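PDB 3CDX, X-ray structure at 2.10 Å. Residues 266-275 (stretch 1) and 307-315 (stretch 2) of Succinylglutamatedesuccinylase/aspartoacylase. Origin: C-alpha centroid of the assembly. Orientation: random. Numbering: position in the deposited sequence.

Stretch 1 (266-275) ADAYVMAPRT
Stretch 2 307-315: PLELLYRRD

Stretch 1 opens with a 3-10 segment, Ala266 to Ala268 (phi/psi -60/-30, -66/-17 and -66/-22), closed by a hydrogen bond from Tyr269 N to Ala266 O (3.2 Å). It then extends as a strand through Tyr269, Val270 and Met271 (-100/124, -92/117, -104/141). Stretch 2 is a strand from Leu308 to Leu311 (-92/115, -71/132, -111/144, -116/143). The strands run nearly antiparallel, at 169°, but their axes come no closer than 7.6 Å and no direct hydrogen bond joins the stretches; side chains and one water occupy the space between them. The register pairs CA of Asp267 with CA of Arg313 (5.2 Å), CA of Val270 with CA of Tyr312 (6.1 Å) and CA of Arg274 with CA of Leu308 (8.5 Å); the chains diverge toward the latter end.

At the narrow end one water bridges the backbones, donating to Asp267 O (2.6 Å) and accepting from Arg313 N (3.0 Å). Asp267 O also lies 3.4 Å from Arg313 CB and 3.4 Å from Arg314 CG. The Arg313 side chain (m, m, t) starts toward stretch 1, but its end leads away; Arg314 (m, m, m) lays its aliphatic part alongside, with CG 3.5 Å from Ala268 N.

Val270, buried and in the t rotamer, points toward stretch 2: its CG1 meets Leu310 CB at 3.9 Å, while its CG2 approaches Tyr312 CD1 at 3.8 Å, obliquely to the ring (Tyr312 chi1 m, chi2 -74°). Leu310 (m, t) reaches across the gap, setting CD1 3.6 Å from Met271 O and CD2 3.8 Å from Pro273 CD. Pro273, C-gamma endo at -83/-16, also packs its CG 3.9 Å from CD2 of Leu308 (t, p). The contacts among Val270, Pro273, Leu308, Leu310 and Tyr312 are apolar and cover hydrocarbon most fully around Val270 and Leu310, where the backbones are too far apart to bond.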

# COMPACT_ATOMS: atom_id res chain seq x y z
N ALA A 266 -36.80 10.34 -0.01
CA ALA A 266 -35.46 10.82 0.35
C ALA A 266 -35.42 11.16 1.84
O ALA A 266 -34.37 11.04 2.50
CB ALA A 266 -35.07 12.02 -0.47
N ASP A 267 -36.59 11.56 2.35
CA ASP A 267 -36.77 11.91 3.76
C ASP A 267 -36.60 10.69 4.70
O ASP A 267 -36.44 10.87 5.90
CB ASP A 267 -38.16 12.57 3.96
CG ASP A 267 -38.13 14.12 3.88
OD1 ASP A 267 -37.05 14.73 3.60
OD2 ASP A 267 -39.19 14.73 4.11
N ALA A 268 -36.67 9.48 4.15
CA ALA A 268 -36.35 8.20 4.87
C ALA A 268 -34.88 8.03 5.30
O ALA A 268 -34.59 7.29 6.21
CB ALA A 268 -36.79 7.00 4.05
N TYR A 269 -33.96 8.73 4.64
CA TYR A 269 -32.52 8.67 4.92
C TYR A 269 -32.05 9.84 5.77
O TYR A 269 -32.25 11.02 5.40
CB TYR A 269 -31.75 8.70 3.59
CG TYR A 269 -32.11 7.54 2.70
CD1 TYR A 269 -31.28 6.43 2.62
CD2 TYR A 269 -33.29 7.53 1.96
CE1 TYR A 269 -31.60 5.35 1.82
CE2 TYR A 269 -33.62 6.45 1.14
CZ TYR A 269 -32.77 5.37 1.08
OH TYR A 269 -33.07 4.28 0.31
N VAL A 270 -31.43 9.53 6.90
CA VAL A 270 -30.75 10.56 7.66
C VAL A 270 -29.33 10.58 7.19
O VAL A 270 -28.59 9.61 7.35
CB VAL A 270 -30.79 10.31 9.18
CG1 VAL A 270 -30.21 11.53 9.94
CG2 VAL A 270 -32.20 9.96 9.60
N MET A 271 -28.94 11.71 6.61
CA MET A 271 -27.63 11.85 6.01
C MET A 271 -26.68 12.68 6.90
O MET A 271 -27.09 13.65 7.53
CB MET A 271 -27.80 12.49 4.64
CG MET A 271 -28.77 11.72 3.70
SD MET A 271 -28.26 10.09 3.13
CE MET A 271 -26.81 10.47 2.15
N ALA A 272 -25.42 12.27 6.95
CA ALA A 272 -24.38 13.08 7.60
C ALA A 272 -23.91 14.26 6.70
O ALA A 272 -23.35 14.02 5.61
CB ALA A 272 -23.17 12.20 7.98
N PRO A 273 -24.11 15.52 7.14
CA PRO A 273 -23.62 16.63 6.31
C PRO A 273 -22.15 16.92 6.54
O PRO A 273 -21.53 17.65 5.76
CB PRO A 273 -24.47 17.83 6.78
CG PRO A 273 -25.35 17.30 7.92
CD PRO A 273 -24.82 16.01 8.34
N ARG A 274 -21.61 16.40 7.63
CA ARG A 274 -20.21 16.62 7.94
C ARG A 274 -19.57 15.31 8.36
O ARG A 274 -20.24 14.40 8.87
CB ARG A 274 -20.02 17.70 9.03
CG ARG A 274 -20.48 19.13 8.68
CD ARG A 274 -19.61 19.87 7.62
NE ARG A 274 -20.26 21.12 7.20
CZ ARG A 274 -20.07 21.76 6.05
NH1 ARG A 274 -19.22 21.32 5.12
NH2 ARG A 274 -20.74 22.89 5.81
N THR A 275 -18.27 15.20 8.11
CA THR A 275 -17.47 14.13 8.69
C THR A 275 -17.26 14.34 10.20
O THR A 275 -16.88 15.41 10.66
CB THR A 275 -16.16 14.01 7.92
OG1 THR A 275 -16.48 13.64 6.57
CG2 THR A 275 -15.23 12.92 8.54
N PRO A 307 -21.71 19.71 19.13
CA PRO A 307 -22.01 18.70 18.11
C PRO A 307 -23.18 19.11 17.21
O PRO A 307 -24.07 19.89 17.60
CB PRO A 307 -22.36 17.46 18.92
CG PRO A 307 -22.79 17.98 20.24
CD PRO A 307 -21.97 19.20 20.49
N LEU A 308 -23.20 18.54 16.01
CA LEU A 308 -24.28 18.85 15.09
C LEU A 308 -25.43 17.86 15.24
O LEU A 308 -25.28 16.67 14.94
CB LEU A 308 -23.75 18.89 13.65
CG LEU A 308 -24.71 19.16 12.50
CD1 LEU A 308 -25.19 20.65 12.53
CD2 LEU A 308 -23.98 18.85 11.17
N GLU A 309 -26.59 18.36 15.69
CA GLU A 309 -27.81 17.55 15.82
C GLU A 309 -28.40 17.17 14.46
O GLU A 309 -28.59 18.05 13.59
CB GLU A 309 -28.87 18.32 16.62
CG GLU A 309 -30.10 17.45 17.03
CD GLU A 309 -31.20 18.28 17.72
OE1 GLU A 309 -31.05 19.51 17.79
OE2 GLU A 309 -32.21 17.71 18.19
N LEU A 310 -28.73 15.88 14.29
CA LEU A 310 -29.47 15.38 13.10
C LEU A 310 -30.86 14.93 13.50
O LEU A 310 -31.02 14.35 14.57
CB LEU A 310 -28.78 14.17 12.43
CG LEU A 310 -27.31 14.34 12.01
CD1 LEU A 310 -26.82 13.25 11.08
CD2 LEU A 310 -27.06 15.73 11.40
N LEU A 311 -31.85 15.16 12.63
CA LEU A 311 -33.24 14.75 12.90
C LEU A 311 -33.73 13.70 11.90
O LEU A 311 -33.36 13.77 10.73
CB LEU A 311 -34.20 15.96 12.84
CG LEU A 311 -33.80 17.24 13.58
CD1 LEU A 311 -34.86 18.33 13.31
CD2 LEU A 311 -33.64 16.97 15.07
N TYR A 312 -34.53 12.76 12.37
CA TYR A 312 -35.34 11.92 11.48
C TYR A 312 -36.40 12.79 10.78
O TYR A 312 -36.90 13.76 11.36
CB TYR A 312 -36.10 10.83 12.26
CG TYR A 312 -35.26 9.85 13.05
CD1 TYR A 312 -34.54 8.84 12.42
CD2 TYR A 312 -35.21 9.93 14.44
CE1 TYR A 312 -33.75 7.91 13.19
CE2 TYR A 312 -34.45 9.04 15.19
CZ TYR A 312 -33.72 8.05 14.57
OH TYR A 312 -32.99 7.17 15.35
N ARG A 313 -36.76 12.41 9.55
CA ARG A 313 -37.75 13.13 8.75
C ARG A 313 -38.87 12.21 8.26
O ARG A 313 -39.62 12.57 7.33
CB ARG A 313 -37.06 13.81 7.56
CG ARG A 313 -36.01 14.83 7.95
CD ARG A 313 -36.66 15.93 8.73
NE ARG A 313 -35.76 17.05 8.95
CZ ARG A 313 -36.03 18.07 9.76
NH1 ARG A 313 -37.19 18.07 10.42
NH2 ARG A 313 -35.16 19.07 9.90
N ARG A 314 -39.00 11.04 8.88
CA ARG A 314 -40.12 10.14 8.66
C ARG A 314 -40.44 9.39 9.94
O ARG A 314 -39.51 8.96 10.64
CB ARG A 314 -39.77 9.07 7.60
CG ARG A 314 -39.53 9.57 6.17
CD ARG A 314 -40.74 10.31 5.61
NE ARG A 314 -41.87 9.44 5.27
CZ ARG A 314 -42.91 9.82 4.53
NH1 ARG A 314 -42.99 11.07 4.05
NH2 ARG A 314 -43.90 8.96 4.29
N ASP A 315 -41.74 9.20 10.25
CA ASP A 315 -42.15 8.23 11.27
C ASP A 315 -41.90 6.82 10.71
O ASP A 315 -42.00 6.61 9.50
CB ASP A 315 -43.64 8.34 11.63
CG ASP A 315 -44.05 9.75 12.10
OD1 ASP A 315 -43.19 10.59 12.42
OD2 ASP A 315 -45.27 10.02 12.14
O HOH W 1 -35.59 10.02 8.23